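Local coordinates for protein aspartokinase (Synechocystis, PDB 3L76) that probably catalyses the ATP-dependent phosphorylation of the beta-carboxyl group of aspartate, and binds lysine and threonine at its ACT domains, at residues A[161-166]-A[224-229]. Sequence-based numbering, arbitrary orientation.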
ATOM      1  N   ALA A 161      10.862   7.639  18.953  1.00 31.54           N
ATOM      2  CA  ALA A 161      12.059   7.953  18.154  1.00 30.73           C
ATOM      3  C   ALA A 161      11.964   9.320  17.474  1.00 36.30           C
ATOM      4  O   ALA A 161      12.958  10.032  17.349  1.00 47.37           O
ATOM      5  CB  ALA A 161      12.319   6.874  17.122  1.00 25.75           C
ATOM      6  N   LEU A 162      10.757   9.689  17.048  1.00 42.15           N
ATOM      7  CA  LEU A 162      10.538  10.954  16.364  1.00 54.90           C
ATOM      8  C   LEU A 162      10.640  12.097  17.341  1.00 56.95           C
ATOM      9  O   LEU A 162      11.328  13.075  17.077  1.00 56.33           O
ATOM     10  CB  LEU A 162       9.170  10.976  15.676  1.00 59.09           C
ATOM     11  CG  LEU A 162       9.151  10.421  14.259  1.00 51.37           C
ATOM     12  CD1 LEU A 162       7.733  10.268  13.783  1.00 77.73           C
ATOM     13  CD2 LEU A 162       9.940  11.331  13.341  1.00 43.84           C
ATOM     14  N   ALA A 163       9.941  11.974  18.468  1.00 60.05           N
ATOM     15  CA  ALA A 163      10.005  12.981  19.521  1.00 49.92           C
ATOM     16  C   ALA A 163      11.452  13.196  19.958  1.00 61.14           C
ATOM     17  O   ALA A 163      11.863  14.327  20.205  1.00 55.46           O
ATOM     18  CB  ALA A 163       9.126  12.590  20.712  1.00 29.22           C
ATOM     19  N   ALA A 164      12.227  12.115  20.035  1.00 45.33           N
ATOM     20  CA  ALA A 164      13.639  12.239  20.387  1.00 60.16           C
ATOM     21  C   ALA A 164      14.386  13.077  19.345  1.00 56.35           C
ATOM     22  O   ALA A 164      15.056  14.045  19.690  1.00 71.68           O
ATOM     23  CB  ALA A 164      14.313  10.855  20.578  1.00 24.54           C
ATOM     24  N   ALA A 165      14.256  12.710  18.075  1.00 45.70           N
ATOM     25  CA  ALA A 165      14.980  13.379  16.989  1.00 59.78           C
ATOM     26  C   ALA A 165      14.623  14.871  16.799  1.00 60.95           C
ATOM     27  O   ALA A 165      15.453  15.672  16.355  1.00 46.97           O
ATOM     28  CB  ALA A 165      14.782  12.616  15.691  1.00 43.91           C
ATOM     29  N   LEU A 166      13.393  15.234  17.149  1.00 47.03           N
ATOM     30  CA  LEU A 166      12.908  16.589  16.962  1.00 59.91           C
ATOM     31  C   LEU A 166      13.018  17.427  18.230  1.00 65.02           C
ATOM     32  O   LEU A 166      12.646  18.597  18.239  1.00 66.67           O
ATOM     33  CB  LEU A 166      11.447  16.552  16.517  1.00 58.43           C
ATOM     34  CG  LEU A 166      11.172  15.734  15.261  1.00 57.70           C
ATOM     35  CD1 LEU A 166       9.689  15.656  14.984  1.00 49.93           C
ATOM     36  CD2 LEU A 166      11.910  16.326  14.088  1.00 67.35           C
ATOM     37  N   TYR A 224      16.198   8.810  26.278  1.00 35.98           N
ATOM     38  CA  TYR A 224      16.344  10.144  25.693  1.00 41.07           C
ATOM     39  C   TYR A 224      15.546  11.194  26.453  1.00 49.31           C
ATOM     40  O   TYR A 224      15.367  12.310  25.989  1.00 53.46           O
ATOM     41  CB  TYR A 224      16.002  10.133  24.199  1.00 31.99           C
ATOM     42  CG  TYR A 224      16.956   9.274  23.401  1.00 44.72           C
ATOM     43  CD1 TYR A 224      18.087   9.816  22.803  1.00 51.87           C
ATOM     44  CD2 TYR A 224      16.745   7.917  23.275  1.00 49.83           C
ATOM     45  CE1 TYR A 224      18.965   9.022  22.090  1.00 46.77           C
ATOM     46  CE2 TYR A 224      17.617   7.118  22.576  1.00 45.95           C
ATOM     47  CZ  TYR A 224      18.722   7.668  21.989  1.00 49.17           C
ATOM     48  OH  TYR A 224      19.577   6.856  21.285  1.00 58.15           O
ATOM     49  N   GLY A 225      15.080  10.824  27.638  1.00 55.69           N
ATOM     50  CA  GLY A 225      14.414  11.761  28.520  1.00 47.16           C
ATOM     51  C   GLY A 225      13.162  12.340  27.908  1.00 47.57           C
ATOM     52  O   GLY A 225      12.873  13.518  28.068  1.00 59.03           O
ATOM     53  N   ILE A 226      12.410  11.505  27.207  1.00 42.50           N
ATOM     54  CA  ILE A 226      11.186  11.962  26.572  1.00 54.53           C
ATOM     55  C   ILE A 226       9.969  11.706  27.458  1.00 50.69           C
ATOM     56  O   ILE A 226       9.596  10.559  27.705  1.00 56.45           O
ATOM     57  CB  ILE A 226      10.972  11.297  25.197  1.00 45.56           C
ATOM     58  CG1 ILE A 226      12.251  11.361  24.360  1.00 42.65           C
ATOM     59  CG2 ILE A 226       9.808  11.959  24.462  1.00 34.39           C
ATOM     60  CD1 ILE A 226      12.572  12.741  23.862  1.00 43.41           C
ATOM     61  N   PRO A 227       9.328  12.782  27.920  1.00 60.31           N
ATOM     62  CA  PRO A 227       8.099  12.614  28.696  1.00 48.87           C
ATOM     63  C   PRO A 227       7.047  11.895  27.861  1.00 55.26           C
ATOM     64  O   PRO A 227       6.902  12.200  26.675  1.00 59.18           O
ATOM     65  CB  PRO A 227       7.648  14.057  28.955  1.00 62.52           C
ATOM     66  CG  PRO A 227       8.836  14.928  28.621  1.00 62.65           C
ATOM     67  CD  PRO A 227       9.592  14.190  27.576  1.00 57.92           C
ATOM     68  N   LEU A 228       6.334  10.958  28.473  1.00 36.76           N
ATOM     69  CA  LEU A 228       5.320  10.166  27.796  1.00 47.33           C
ATOM     70  C   LEU A 228       3.983  10.271  28.510  1.00 60.34           C
ATOM     71  O   LEU A 228       3.930  10.500  29.720  1.00 52.64           O
ATOM     72  CB  LEU A 228       5.724   8.698  27.765  1.00 53.52           C
ATOM     73  CG  LEU A 228       6.373   8.150  26.508  1.00 65.87           C
ATOM     74  CD1 LEU A 228       6.480   6.639  26.645  1.00 54.10           C
ATOM     75  CD2 LEU A 228       5.553   8.534  25.285  1.00 55.12           C
ATOM     76  N   VAL A 229       2.903  10.072  27.758  1.00 54.68           N
ATOM     77  CA  VAL A 229       1.563  10.120  28.319  1.00 55.81           C
ATOM     78  C   VAL A 229       0.642   9.126  27.629  1.00 61.38           C
ATOM     79  O   VAL A 229       0.433   9.200  26.418  1.00 60.02           O
ATOM     80  CB  VAL A 229       0.931  11.507  28.143  1.00 65.21           C
ATOM     81  CG1 VAL A 229      -0.353  11.585  28.930  1.00 55.25           C
ATOM     82  CG2 VAL A 229       1.887  12.597  28.581  1.00 82.53           C
TER
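Ile226 lies against Ala163 and Ala164 on helix 154-166, and its side chain divides its two branches between them. From CB, which points toward the helix, the methyl Ile226 CG2 reaches Ala163 and ends 3.9 Å from Ala163 CB. The longer branch turns the other way. Ile226 CG1 stands beside the backbone N and anti to the carbonyl carbon (chi1 -48°), passing 4.3 Å from Ala164 CB. A second turn (chi2 -72°) brings the terminal methyl down on the helix backbone: Ile226 CD1 is 3.7 Å from Ala164 CA and 3.9 Å from Ala164 N, closer to both than to the Ala164 methyl. The short side chain of Ala164 probably allows this approach to the main chain.

In the alpha/beta core of the amino acid kinase domain, helices 154-166 and 215-224 each lead into a strand, 170-175 and 228-232 respectively, and those two strands pair in parallel. The contact joins the end of the first helix to the turn between the second helix and its strand. Cys171 of strand 170-175 touches both Ala163 and Ile226, and Val5 of strand 3-8 also touches Ala163, so the sheet lies under the cluster.

Before the turn, Tyr224 meets Ala164 near the root of its side chain: Tyr224 CB is 4.1 Å from Ala164 CB, and the same methyl lies obliquely 4.2 Å from Tyr224 CG. Leu252 and Leu255 also touch this tyrosine. Gly225, with positive phi (61°), ends helix 215-224 in a Schellman motif and redirects the chain from Tyr224 to Ile226, while backbone bonds tie Pro227 to Cys171 and Val229 to Ile173.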